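PDB 4INZ: soluble epoxide hydrolase from Bacillus megaterium, which belongs, as an epoxide hydrolase, to the alpha/beta hydrolase fold family, with a mixed beta sheet flanked by helices. Local coordinates for residues H52-R55 against H56-D59; T144-R147 against E148-T151; A162-F165 against Q166-E169; Q168-Q171 against D172-R176; S283-P286 against Q287-K290. The protein carries 1 engineered substitution. One frame throughout, in Å; residues are numbered along the deposited sequence.

Overall arrangement
Along the chain the contacts run in order from 1 to 5, and they fall into two touching pairs and one separate helix end. Contacts 1 and 5, with centres 11 Å apart, lie on the sheet domain and join helix 55-61 to helix 286-289; these follow strands 40-44 and 274-279, so parts distant in sequence meet there. Contacts 3 and 4, with centres 9 Å apart, share Gln168 and Glu169 and link helices 160-164 and 169-193. Contact 2, on helix 142-151, lies about 7 Å from contact 3 by nearest atoms. Contacts 2, 3 and 4 belong to the helical insertion between strands 131-137 and 248-253, which, as in related alpha/beta hydrolases, forms the cap.

Contact 1 (H52-R55 against H56-D59); sequences HIWR and HQID
The close side of this local contact, where the chain enters helix 55-61, lies round Trp54 O, which accepts Ile58 N at 2.9 Å, nearly straight at 168°, and has Ile58 CG1 against it. The side chains of Trp54, the N-cap residue, and Ile58 are in looser apolar touch. Beside them Gln57 folds back so that OE1 meets the edge of the indole, 3.6 Å from Trp54 CE3, with amide and ring planes 88° apart. A water is held in the same place: it accepts His56 N at 2.9 Å and lies 2.8 Å from Gln57 OE1, with Ile53 O also close. Gln57 NE2 turns away to Asn295 and Gln287 O. The other side is looser and partly exposed. There Arg55 CG, set between the backbone N and the carbonyl carbon (chi1 60°), lies over the face of the His56 ring, 4.0 Å from its centroid, in a CH-pi contact. The guanidinium runs alongside that ring, inclined rather than stacked. Arg55 N and NH1 both donate to His52 O, from opposite faces of its plane. Arg55 thus clasps the 3-10 turn through two bonds and, through His288, probably ties it to helix 286-289, while a water satisfies His56 N.

Contact 2 (T144-R147 against E148-T151); sequences TFMR and ELRT. With EDO (1,2-ethanediol), chain C.
Helix 142-151, the first helix of the insertion between strands 131-137 and 248-253, ends in this local contact, with Arg147 and Glu148 joined by a salt bridge along its flank. The two side chains lie side by side, and Arg147 grips a single oxygen side-on: NE is 2.8 Å and NH2 2.9 Å from Glu148 OE2. Both nitrogens meet it on the anti side but from opposite faces of the carboxylate, whose plane stands 81° from the guanidinium. Glu148 OE1 is held by Asn152, and Arg147 NH2 also bonds Asp265 O. On the buried side Phe145 CG is anti to the backbone N (chi1 -176°), and Leu149 CG sits over the ring face, 4.0 Å from its centroid. At the last turn Thr151 OG1 donates to Arg147 O at 3.0 Å. The Arg150 guanidinium lies flat over Met146 O, its NH1 bonded to Leu231 O and Arg233 O, while Arg150 NE points straight (179°) at O1 of a 1,2-ethanediol, 3.0 Å away.

Contact 3 (A162-F165 against Q166-E169); sequences AKWF and QKQE. Engineered in segment 162-165: Ala162 (natural residue Met).
Gln166 closes back onto Ala162 and Lys163 at a type I beta turn, Trp164 to Lys167, through which the chain leaves helix 160-164 on its way to helix 169-193. The turn bond is Lys167 N to Trp164 O, 2.8 Å. Along Gln166, CB lies 3.2 Å from Lys163 O, the same oxygen that accepts Gln166 N. CG comes against that oxygen too, and the bend at chi2 (-64°) then swings CD back along the helix toward the preceding carbonyl. At the tip Gln166 NE2 donates to Ala162 O at 2.9 Å and 165°, with the acceptor lying in the amide plane. Ala162 is an engineered residue, and it is its main chain that takes part in this bond. Gln166 NE2 also bonds Tyr220 O, so two carbonyls fix the rotation of the amide and tie the turn to helix 213-220. Phe165 packs edge-to-face with Tyr220. On the exposed side the Glu169 side chain crosses that of Trp164 at about a right angle and brings its carboxylate to the indole edge, the two planes 70° apart, and Glu169 CD rests 3.7 Å from Trp164 NE1.

Contact 4 (Q168-Q171 against D172-R176); sequences QEVQ and DYMER
The backbone here runs in regular alpha-helical register: Tyr173 N donates to Glu169 O at 3.1 Å, Met174 N to Val170 O at 2.9 Å, and Glu175 N to Gln171 O at 2.9 Å. On one flank of the helix Gln171 and Glu175, one turn apart, are joined by their ends. The Gln171 chain runs extended, its CG anti to the backbone N (chi1 -177°), and this carries NE2 to within 2.9 Å of Glu175 OE1. The bond is nearly straight at 173° and lies in the amide plane, yet it comes down on the carboxylate from above; the two flat groups stand 74° apart. Glu175 CD also rests 3.5 Å from Gln171 CG. Both residues touch Val213 of helix 213-220. Elsewhere Val170 CG1 and Met174 CG lie alongside each other, both side chains pointing the same way, a less certain contact since Met174 was modelled in two conformers. One water accepts Asp172 N at 2.8 Å, and another donates to Glu169 O and Asp172 OD2. Tyr173 meets Trp164 edge-to-face. The Gln171-Glu175 pair is an i to i+4 side-chain bond at the start of helix 169-193, in the helical insertion that, as in related alpha/beta hydrolases, forms the cap over the sheet domain.

Contact 5 (S283-P286 against Q287-K290); sequences SHAP and QHEK
Glu289 reaches back to Ser283 and Ala285 because its CG is anti to the carbonyl carbon (chi1 -67°) and its chain then runs straight (chi2 180°). The carboxylate thus spans the loop that leads into helix 286-289. Ser283 N donates to Glu289 OE1 at 2.8 Å and 172°, on the syn side, whereas Ala285 N comes to Glu289 OE2 at 3.0 Å from above the carboxylate plane. His284, between them, bonds Asp256 through ND1. Ala285 is the N-cap residue, and its O accepts both His288 N, 3.3 Å away, and Glu289 N, 3.1 Å away. The His288 ring presents its edge to the same oxygen, CD2 lying 3.4 Å from Ala285 O, while its ND1 bonds Arg55. Gln287 folds back over the turn, bringing OE1 within 3.2 Å of Ala285 C; that oxygen is buried without a polar partner. Two N-H groups facing one carboxylate are consistent with an ionised Glu289, and the two bonds tie the loop after strand 274-279 to the helix that follows it.

Contact 1 (H52-R55 against H56-D59)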
loop_
_atom_site.group_PDB
_atom_site.type_symbol
_atom_site.label_atom_id
_atom_site.label_comp_id
_atom_site.label_asym_id
_atom_site.label_seq_id
_atom_site.Cartn_x
_atom_site.Cartn_y
_atom_site.Cartn_z
ATOM N N HIS A 52 7.023 4.050 8.182
ATOM C CA HIS A 52 6.748 5.220 9.021
ATOM C C HIS A 52 5.371 5.838 8.747
ATOM O O HIS A 52 4.820 6.529 9.604
ATOM C CB HIS A 52 7.851 6.267 8.810
ATOM C CG HIS A 52 7.791 7.433 9.748
ATOM N ND1 HIS A 52 8.061 7.324 11.096
ATOM C CD2 HIS A 52 7.531 8.744 9.522
ATOM C CE1 HIS A 52 7.953 8.515 11.663
ATOM N NE2 HIS A 52 7.635 9.395 10.731
ATOM N N ILE A 53 4.804 5.601 7.566
ATOM C CA ILE A 53 3.517 6.230 7.257
ATOM C C ILE A 53 2.431 5.764 8.234
ATOM O O ILE A 53 1.422 6.449 8.437
ATOM C CB ILE A 53 3.070 6.012 5.790
ATOM C CG1 ILE A 53 1.914 6.958 5.443
ATOM C CG2 ILE A 53 2.673 4.544 5.539
ATOM C CD1 ILE A 53 1.651 7.049 3.961
ATOM N N TRP A 54 2.664 4.615 8.863
ATOM C CA TRP A 54 1.676 4.005 9.749
ATOM C C TRP A 54 1.851 4.380 11.218
ATOM O O TRP A 54 1.163 3.838 12.092
ATOM C CB TRP A 54 1.734 2.484 9.618
ATOM C CG TRP A 54 1.439 1.992 8.249
ATOM C CD1 TRP A 54 2.320 1.417 7.369
ATOM C CD2 TRP A 54 0.172 2.024 7.590
ATOM N NE1 TRP A 54 1.668 1.080 6.202
ATOM C CE2 TRP A 54 0.350 1.440 6.315
ATOM C CE3 TRP A 54 -1.100 2.477 7.960
ATOM C CZ2 TRP A 54 -0.699 1.308 5.401
ATOM C CZ3 TRP A 54 -2.146 2.337 7.051
ATOM C CH2 TRP A 54 -1.936 1.756 5.786
ATOM N N ARG A 55 2.763 5.309 11.487
ATOM C CA ARG A 55 3.138 5.642 12.863
ATOM C C ARG A 55 1.955 5.872 13.818
ATOM O O ARG A 55 2.001 5.459 14.983
ATOM C CB ARG A 55 4.069 6.860 12.870
ATOM C CG ARG A 55 3.451 8.122 12.266
ATOM C CD ARG A 55 4.542 9.103 11.832
ATOM N NE ARG A 55 3.989 10.331 11.272
ATOM C CZ ARG A 55 3.556 10.446 10.022
ATOM N NH1 ARG A 55 3.612 9.400 9.199
ATOM N NH2 ARG A 55 3.060 11.605 9.596
ATOM N N HIS A 56 0.907 6.545 13.343
ATOM C CA HIS A 56 -0.217 6.869 14.220
ATOM C C HIS A 56 -1.071 5.650 14.549
ATOM O O HIS A 56 -1.679 5.578 15.624
ATOM C CB HIS A 56 -1.086 7.967 13.611
ATOM C CG HIS A 56 -0.359 9.257 13.394
ATOM N ND1 HIS A 56 0.111 10.031 14.433
ATOM C CD2 HIS A 56 -0.027 9.911 12.255
ATOM C CE1 HIS A 56 0.707 11.106 13.943
ATOM N NE2 HIS A 56 0.628 11.063 12.625
ATOM N N GLN A 57 -1.127 4.699 13.623
ATOM C CA GLN A 57 -1.849 3.454 13.878
ATOM C C GLN A 57 -1.013 2.510 14.731
ATOM O O GLN A 57 -1.546 1.787 15.565
ATOM C CB GLN A 57 -2.267 2.772 12.566
ATOM C CG GLN A 57 -3.394 3.498 11.827
ATOM C CD GLN A 57 -2.927 4.811 11.236
ATOM O OE1 GLN A 57 -1.888 4.872 10.564
ATOM N NE2 GLN A 57 -3.690 5.873 11.477
ATOM N N ILE A 58 0.296 2.511 14.517
ATOM C CA ILE A 58 1.192 1.743 15.381
ATOM C C ILE A 58 1.013 2.197 16.837
ATOM O O ILE A 58 0.862 1.372 17.743
ATOM C CB ILE A 58 2.659 1.891 14.945
ATOM C CG1 ILE A 58 2.866 1.181 13.609
ATOM C CG2 ILE A 58 3.607 1.302 16.005
ATOM C CD1 ILE A 58 4.191 1.500 12.956
ATOM N N ASP A 59 1.006 3.507 17.060
ATOM C CA ASP A 59 0.859 4.022 18.424
ATOM C C ASP A 59 -0.504 3.692 19.026
ATOM O O ASP A 59 -0.616 3.378 20.219
ATOM C CB ASP A 59 1.110 5.531 18.470
ATOM C CG ASP A 59 2.570 5.886 18.236
ATOM O OD1 ASP A 59 3.439 4.993 18.372
ATOM O OD2 ASP A 59 2.849 7.061 17.920
HETATM O O HOH W 1 -0.045 7.020 10.637
#

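Contact 2 (T144-R147 against E148-T151)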
loop_
_atom_site.group_PDB
_atom_site.type_symbol
_atom_site.label_atom_id
_atom_site.label_comp_id
_atom_site.label_asym_id
_atom_site.label_seq_id
_atom_site.Cartn_x
_atom_site.Cartn_y
_atom_site.Cartn_z
ATOM N N THR A 144 -12.296 -3.669 -9.652
ATOM C CA THR A 144 -12.840 -2.360 -9.976
ATOM C C THR A 144 -11.796 -1.454 -10.621
ATOM O O THR A 144 -12.137 -0.602 -11.437
ATOM C CB THR A 144 -13.499 -1.654 -8.762
ATOM O OG1 THR A 144 -12.509 -1.353 -7.767
ATOM C CG2 THR A 144 -14.605 -2.526 -8.160
ATOM N N PHE A 145 -10.523 -1.635 -10.267
ATOM C CA PHE A 145 -9.490 -0.781 -10.845
ATOM C C PHE A 145 -9.363 -0.975 -12.350
ATOM O O PHE A 145 -9.225 -0.007 -13.101
ATOM C CB PHE A 145 -8.126 -0.995 -10.188
ATOM C CG PHE A 145 -7.070 -0.064 -10.703
ATOM C CD1 PHE A 145 -7.198 1.308 -10.528
ATOM C CD2 PHE A 145 -5.953 -0.549 -11.365
ATOM C CE1 PHE A 145 -6.229 2.176 -10.997
ATOM C CE2 PHE A 145 -4.982 0.318 -11.835
ATOM C CZ PHE A 145 -5.124 1.680 -11.655
ATOM N N MET A 146 -9.389 -2.226 -12.794
ATOM C CA MET A 146 -9.343 -2.503 -14.226
ATOM C C MET A 146 -10.583 -1.935 -14.918
ATOM O O MET A 146 -10.499 -1.393 -16.017
ATOM C CB MET A 146 -9.220 -4.002 -14.484
ATOM C CG MET A 146 -7.934 -4.596 -13.943
ATOM S SD MET A 146 -6.438 -3.881 -14.671
ATOM C CE MET A 146 -6.504 -4.570 -16.337
ATOM N N ARG A 147 -11.732 -2.049 -14.261
ATOM C CA ARG A 147 -12.958 -1.475 -14.800
ATOM C C ARG A 147 -12.801 0.030 -15.049
ATOM O O ARG A 147 -13.203 0.545 -16.089
ATOM C CB ARG A 147 -14.122 -1.733 -13.848
ATOM C CG ARG A 147 -15.484 -1.297 -14.369
ATOM C CD ARG A 147 -16.505 -1.327 -13.249
ATOM N NE ARG A 147 -16.125 -0.425 -12.166
ATOM C CZ ARG A 147 -16.589 -0.500 -10.923
ATOM N NH1 ARG A 147 -17.453 -1.451 -10.588
ATOM N NH2 ARG A 147 -16.178 0.373 -10.007
ATOM N N GLU A 148 -12.218 0.738 -14.089
ATOM C CA GLU A 148 -12.060 2.183 -14.221
ATOM C C GLU A 148 -10.991 2.565 -15.248
ATOM O O GLU A 148 -11.156 3.537 -15.984
ATOM C CB GLU A 148 -11.785 2.830 -12.862
ATOM C CG GLU A 148 -12.868 2.540 -11.830
ATOM C CD GLU A 148 -14.257 2.999 -12.281
ATOM O OE1 GLU A 148 -14.371 4.114 -12.835
ATOM O OE2 GLU A 148 -15.233 2.242 -12.082
ATOM N N LEU A 149 -9.904 1.798 -15.304
ATOM C CA LEU A 149 -8.877 2.034 -16.322
ATOM C C LEU A 149 -9.460 1.901 -17.721
ATOM O O LEU A 149 -9.040 2.598 -18.646
ATOM C CB LEU A 149 -7.712 1.052 -16.177
ATOM C CG LEU A 149 -6.636 1.366 -15.142
ATOM C CD1 LEU A 149 -5.485 0.370 -15.278
ATOM C CD2 LEU A 149 -6.140 2.799 -15.310
ATOM N N ARG A 150 -10.419 0.994 -17.877
ATOM C CA ARG A 150 -11.030 0.752 -19.184
ATOM C C ARG A 150 -11.973 1.870 -19.625
ATOM O O ARG A 150 -12.034 2.203 -20.809
ATOM C CB ARG A 150 -11.795 -0.581 -19.199
ATOM C CG ARG A 150 -10.927 -1.810 -19.414
ATOM C CD ARG A 150 -11.766 -3.048 -19.720
ATOM N NE ARG A 150 -12.568 -3.481 -18.575
ATOM C CZ ARG A 150 -12.131 -4.313 -17.633
ATOM N NH1 ARG A 150 -10.897 -4.794 -17.696
ATOM N NH2 ARG A 150 -12.920 -4.661 -16.626
ATOM N N THR A 151 -12.710 2.448 -18.682
ATOM C CA THR A 151 -13.839 3.299 -19.061
ATOM C C THR A 151 -13.816 4.705 -18.480
ATOM O O THR A 151 -14.458 5.612 -19.012
ATOM C CB THR A 151 -15.175 2.644 -18.666
ATOM O OG1 THR A 151 -15.185 2.400 -17.255
ATOM C CG2 THR A 151 -15.359 1.329 -19.402
HETATM C C1 EDO C . -15.712 -3.789 -18.187
HETATM O O1 EDO C . -15.352 -2.412 -18.358
HETATM C C2 EDO C . -15.875 -4.104 -16.704
HETATM O O2 EDO C . -17.269 -4.141 -16.372
#

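Contact 3 (A162-F165 against Q166-E169)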
loop_
_atom_site.group_PDB
_atom_site.type_symbol
_atom_site.label_atom_id
_atom_site.label_comp_id
_atom_site.label_asym_id
_atom_site.label_seq_id
_atom_site.Cartn_x
_atom_site.Cartn_y
_atom_site.Cartn_z
ATOM N N ALA A 162 1.877 6.227 -14.385
ATOM C CA ALA A 162 2.355 4.845 -14.407
ATOM C C ALA A 162 3.028 4.516 -15.738
ATOM O O ALA A 162 4.011 3.773 -15.785
ATOM C CB ALA A 162 1.221 3.879 -14.127
ATOM N N LYS A 163 2.498 5.076 -16.820
ATOM C CA LYS A 163 3.128 4.935 -18.123
ATOM C C LYS A 163 4.445 5.709 -18.133
ATOM O O LYS A 163 5.469 5.212 -18.599
ATOM C CB LYS A 163 2.188 5.427 -19.226
ATOM C CG LYS A 163 2.763 5.365 -20.634
ATOM C CD LYS A 163 3.221 3.968 -21.011
ATOM C CE LYS A 163 3.444 3.858 -22.520
ATOM N NZ LYS A 163 2.158 3.916 -23.272
ATOM N N TRP A 164 4.422 6.922 -17.591
ATOM C CA TRP A 164 5.628 7.734 -17.521
ATOM C C TRP A 164 6.713 7.039 -16.699
ATOM O O TRP A 164 7.896 7.121 -17.029
ATOM C CB TRP A 164 5.311 9.117 -16.948
ATOM C CG TRP A 164 6.477 10.050 -16.941
ATOM C CD1 TRP A 164 7.255 10.396 -18.008
ATOM C CD2 TRP A 164 6.988 10.777 -15.817
ATOM N NE1 TRP A 164 8.223 11.285 -17.616
ATOM C CE2 TRP A 164 8.083 11.535 -16.276
ATOM C CE3 TRP A 164 6.631 10.854 -14.467
ATOM C CZ2 TRP A 164 8.824 12.359 -15.433
ATOM C CZ3 TRP A 164 7.370 11.678 -13.630
ATOM C CH2 TRP A 164 8.451 12.419 -14.119
ATOM N N PHE A 165 6.309 6.344 -15.637
ATOM C CA PHE A 165 7.274 5.639 -14.786
ATOM C C PHE A 165 8.040 4.554 -15.539
ATOM O O PHE A 165 9.014 4.008 -15.027
ATOM C CB PHE A 165 6.599 5.022 -13.558
ATOM C CG PHE A 165 6.334 5.998 -12.447
ATOM C CD1 PHE A 165 6.445 7.365 -12.656
ATOM C CD2 PHE A 165 5.973 5.542 -11.186
ATOM C CE1 PHE A 165 6.193 8.263 -11.628
ATOM C CE2 PHE A 165 5.719 6.435 -10.151
ATOM C CZ PHE A 165 5.833 7.796 -10.371
ATOM N N GLN A 166 7.590 4.227 -16.746
ATOM C CA GLN A 166 8.286 3.236 -17.559
ATOM C C GLN A 166 9.556 3.851 -18.154
ATOM O O GLN A 166 10.498 3.134 -18.507
ATOM C CB GLN A 166 7.377 2.702 -18.676
ATOM C CG GLN A 166 5.985 2.254 -18.213
ATOM C CD GLN A 166 6.021 1.069 -17.257
ATOM O OE1 GLN A 166 6.735 0.094 -17.483
ATOM N NE2 GLN A 166 5.241 1.151 -16.185
ATOM N N LYS A 167 9.581 5.180 -18.253
ATOM C CA LYS A 167 10.685 5.884 -18.908
ATOM C C LYS A 167 11.933 5.972 -18.029
ATOM O O LYS A 167 11.841 6.074 -16.807
ATOM C CB LYS A 167 10.248 7.290 -19.329
ATOM C CG LYS A 167 9.043 7.313 -20.257
ATOM C CD LYS A 167 9.436 7.040 -21.701
ATOM C CE LYS A 167 9.993 8.292 -22.365
ATOM N NZ LYS A 167 10.436 8.036 -23.769
ATOM N N GLN A 168 13.101 5.952 -18.660
ATOM C CA GLN A 168 14.357 5.980 -17.917
ATOM C C GLN A 168 14.606 7.299 -17.188
ATOM O O GLN A 168 15.325 7.332 -16.195
ATOM C CB GLN A 168 15.542 5.645 -18.830
ATOM C CG GLN A 168 15.656 4.164 -19.161
ATOM C CD GLN A 168 15.773 3.292 -17.915
ATOM O OE1 GLN A 168 16.599 3.547 -17.035
ATOM N NE2 GLN A 168 14.936 2.264 -17.835
ATOM N N GLU A 169 14.011 8.385 -17.671
ATOM C CA GLU A 169 14.264 9.692 -17.076
ATOM C C GLU A 169 13.687 9.824 -15.665
ATOM O O GLU A 169 14.099 10.701 -14.910
ATOM C CB GLU A 169 13.712 10.814 -17.964
ATOM C CG GLU A 169 12.195 10.894 -17.971
ATOM C CD GLU A 169 11.677 12.161 -18.621
ATOM O OE1 GLU A 169 11.173 12.083 -19.758
ATOM O OE2 GLU A 169 11.763 13.234 -17.992
#

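Contact 4 (Q168-Q171 against D172-R176)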
loop_
_atom_site.group_PDB
_atom_site.type_symbol
_atom_site.label_atom_id
_atom_site.label_comp_id
_atom_site.label_asym_id
_atom_site.label_seq_id
_atom_site.Cartn_x
_atom_site.Cartn_y
_atom_site.Cartn_z
ATOM N N GLN A 168 13.101 5.952 -18.660
ATOM C CA GLN A 168 14.357 5.980 -17.917
ATOM C C GLN A 168 14.606 7.299 -17.188
ATOM O O GLN A 168 15.325 7.332 -16.195
ATOM C CB GLN A 168 15.542 5.645 -18.830
ATOM C CG GLN A 168 15.656 4.164 -19.161
ATOM C CD GLN A 168 15.773 3.292 -17.915
ATOM O OE1 GLN A 168 16.599 3.547 -17.035
ATOM N NE2 GLN A 168 14.936 2.264 -17.835
ATOM N N GLU A 169 14.011 8.385 -17.671
ATOM C CA GLU A 169 14.264 9.692 -17.076
ATOM C C GLU A 169 13.687 9.824 -15.665
ATOM O O GLU A 169 14.099 10.701 -14.910
ATOM C CB GLU A 169 13.712 10.814 -17.964
ATOM C CG GLU A 169 12.195 10.894 -17.971
ATOM C CD GLU A 169 11.677 12.161 -18.621
ATOM O OE1 GLU A 169 11.173 12.083 -19.758
ATOM O OE2 GLU A 169 11.763 13.234 -17.992
ATOM N N VAL A 170 12.743 8.955 -15.306
ATOM C CA VAL A 170 12.006 9.135 -14.056
ATOM C C VAL A 170 12.875 8.945 -12.814
ATOM O O VAL A 170 12.699 9.651 -11.819
ATOM C CB VAL A 170 10.745 8.238 -13.975
ATOM C CG1 VAL A 170 10.068 8.388 -12.617
ATOM C CG2 VAL A 170 9.772 8.603 -15.082
ATOM N N GLN A 171 13.810 8.002 -12.857
ATOM C CA GLN A 171 14.676 7.810 -11.698
ATOM C C GLN A 171 15.415 9.102 -11.354
ATOM O O GLN A 171 15.417 9.535 -10.205
ATOM C CB GLN A 171 15.668 6.660 -11.887
ATOM C CG GLN A 171 16.516 6.435 -10.644
ATOM C CD GLN A 171 17.410 5.217 -10.728
ATOM O OE1 GLN A 171 17.379 4.469 -11.707
ATOM N NE2 GLN A 171 18.212 5.004 -9.689
ATOM N N ASP A 172 16.045 9.712 -12.352
ATOM C CA ASP A 172 16.742 10.976 -12.134
ATOM C C ASP A 172 15.772 12.052 -11.633
ATOM O O ASP A 172 16.109 12.844 -10.751
ATOM C CB ASP A 172 17.455 11.437 -13.411
ATOM C CG ASP A 172 17.997 12.853 -13.302
ATOM O OD1 ASP A 172 19.054 13.039 -12.660
ATOM O OD2 ASP A 172 17.369 13.782 -13.864
ATOM N N TYR A 173 14.564 12.076 -12.189
ATOM C CA TYR A 173 13.576 13.046 -11.744
ATOM C C TYR A 173 13.313 12.877 -10.248
ATOM O O TYR A 173 13.186 13.853 -9.513
ATOM C CB TYR A 173 12.260 12.897 -12.509
ATOM C CG TYR A 173 11.157 13.734 -11.919
ATOM C CD1 TYR A 173 10.307 13.211 -10.952
ATOM C CD2 TYR A 173 10.965 15.050 -12.318
ATOM C CE1 TYR A 173 9.302 13.970 -10.399
ATOM C CE2 TYR A 173 9.958 15.818 -11.770
ATOM C CZ TYR A 173 9.128 15.275 -10.811
ATOM O OH TYR A 173 8.120 16.037 -10.257
ATOM N N MET A 174 13.232 11.632 -9.799
ATOM C CA MET A 174 12.908 11.365 -8.402
ATOM C C MET A 174 14.093 11.616 -7.472
ATOM O O MET A 174 13.917 12.135 -6.366
ATOM C CB MET A 174 12.392 9.934 -8.217
ATOM C CG MET A 174 11.048 9.665 -8.890
ATOM S SD MET A 174 9.713 10.695 -8.243
ATOM C CE MET A 174 8.407 10.242 -9.377
ATOM N N GLU A 175 15.295 11.256 -7.925
ATOM C CA GLU A 175 16.494 11.308 -7.083
ATOM C C GLU A 175 17.252 12.633 -7.077
ATOM O O GLU A 175 17.865 12.997 -6.066
ATOM C CB GLU A 175 17.488 10.224 -7.512
ATOM C CG GLU A 175 17.043 8.802 -7.314
ATOM C CD GLU A 175 18.091 7.824 -7.805
ATOM O OE1 GLU A 175 18.088 6.668 -7.348
ATOM O OE2 GLU A 175 18.925 8.218 -8.651
ATOM N N ARG A 176 17.248 13.334 -8.207
ATOM C CA ARG A 176 18.122 14.498 -8.383
ATOM C C ARG A 176 17.888 15.566 -7.312
ATOM O O ARG A 176 16.776 15.713 -6.799
ATOM C CB ARG A 176 17.936 15.111 -9.777
ATOM C CG ARG A 176 16.582 15.781 -9.971
ATOM C CD ARG A 176 16.333 16.241 -11.415
ATOM N NE ARG A 176 14.991 16.815 -11.557
ATOM C CZ ARG A 176 14.470 17.275 -12.693
ATOM N NH1 ARG A 176 15.170 17.244 -13.822
ATOM N NH2 ARG A 176 13.241 17.771 -12.696
HETATM O O HOH W 2 17.011 8.500 -14.743
HETATM O O HOH W 3 14.943 13.384 -15.449
#

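Contact 5 (S283-P286 against Q287-K290)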
loop_
_atom_site.group_PDB
_atom_site.type_symbol
_atom_site.label_atom_id
_atom_site.label_comp_id
_atom_site.label_asym_id
_atom_site.label_seq_id
_atom_site.Cartn_x
_atom_site.Cartn_y
_atom_site.Cartn_z
ATOM N N SER A 283 -6.772 13.339 1.276
ATOM C CA SER A 283 -6.342 13.011 -0.067
ATOM C C SER A 283 -5.835 11.572 -0.085
ATOM O O SER A 283 -6.485 10.675 0.444
ATOM C CB SER A 283 -5.259 13.994 -0.521
ATOM O OG SER A 283 -4.944 13.821 -1.894
ATOM N N HIS A 284 -4.665 11.357 -0.670
ATOM C CA HIS A 284 -4.168 10.009 -0.956
ATOM C C HIS A 284 -3.900 9.117 0.263
ATOM O O HIS A 284 -3.960 7.880 0.169
ATOM C CB HIS A 284 -2.883 10.107 -1.788
ATOM C CG HIS A 284 -2.325 8.780 -2.199
ATOM N ND1 HIS A 284 -2.980 7.934 -3.066
ATOM C CD2 HIS A 284 -1.166 8.160 -1.867
ATOM C CE1 HIS A 284 -2.251 6.845 -3.248
ATOM N NE2 HIS A 284 -1.144 6.958 -2.535
ATOM N N ALA A 285 -3.572 9.729 1.392
ATOM C CA ALA A 285 -3.080 8.963 2.545
ATOM C C ALA A 285 -3.770 9.347 3.855
ATOM O O ALA A 285 -3.162 9.960 4.744
ATOM C CB ALA A 285 -1.576 9.116 2.673
ATOM N N PRO A 286 -5.044 8.964 3.989
ATOM C CA PRO A 286 -5.833 9.320 5.173
ATOM C C PRO A 286 -5.154 8.904 6.471
ATOM O O PRO A 286 -5.315 9.581 7.477
ATOM C CB PRO A 286 -7.116 8.505 4.995
ATOM C CG PRO A 286 -7.233 8.292 3.515
ATOM C CD PRO A 286 -5.804 8.139 3.035
ATOM N N GLN A 287 -4.415 7.803 6.452
ATOM C CA GLN A 287 -3.906 7.255 7.699
ATOM C C GLN A 287 -3.027 8.240 8.475
ATOM O O GLN A 287 -3.039 8.225 9.708
ATOM C CB GLN A 287 -3.216 5.895 7.492
ATOM C CG GLN A 287 -1.899 5.922 6.722
ATOM C CD GLN A 287 -2.085 5.783 5.224
ATOM O OE1 GLN A 287 -3.014 6.354 4.649
ATOM N NE2 GLN A 287 -1.202 5.010 4.581
ATOM N N HIS A 288 -2.265 9.086 7.777
ATOM C CA HIS A 288 -1.505 10.122 8.490
ATOM C C HIS A 288 -1.971 11.557 8.249
ATOM O O HIS A 288 -1.523 12.467 8.940
ATOM C CB HIS A 288 0.032 9.966 8.384
ATOM C CG HIS A 288 0.610 10.259 7.034
ATOM N ND1 HIS A 288 1.970 10.385 6.830
ATOM C CD2 HIS A 288 0.033 10.424 5.820
ATOM C CE1 HIS A 288 2.204 10.619 5.553
ATOM N NE2 HIS A 288 1.044 10.647 4.916
ATOM N N GLU A 289 -2.898 11.750 7.310
ATOM C CA GLU A 289 -3.540 13.057 7.140
ATOM C C GLU A 289 -4.582 13.336 8.221
ATOM O O GLU A 289 -4.667 14.459 8.740
ATOM C CB GLU A 289 -4.213 13.158 5.771
ATOM C CG GLU A 289 -3.257 13.158 4.606
ATOM C CD GLU A 289 -3.970 13.267 3.270
ATOM O OE1 GLU A 289 -4.913 14.092 3.163
ATOM O OE2 GLU A 289 -3.582 12.529 2.329
ATOM N N LYS A 290 -5.378 12.316 8.545
ATOM C CA LYS A 290 -6.472 12.433 9.510
ATOM C C LYS A 290 -6.461 11.221 10.441
ATOM O O LYS A 290 -7.393 10.412 10.441
ATOM C CB LYS A 290 -7.818 12.494 8.778
ATOM C CG LYS A 290 -7.975 13.693 7.850
ATOM C CD LYS A 290 -7.981 15.008 8.616
ATOM C CE LYS A 290 -8.299 16.186 7.688
ATOM N NZ LYS A 290 -8.559 17.479 8.412
#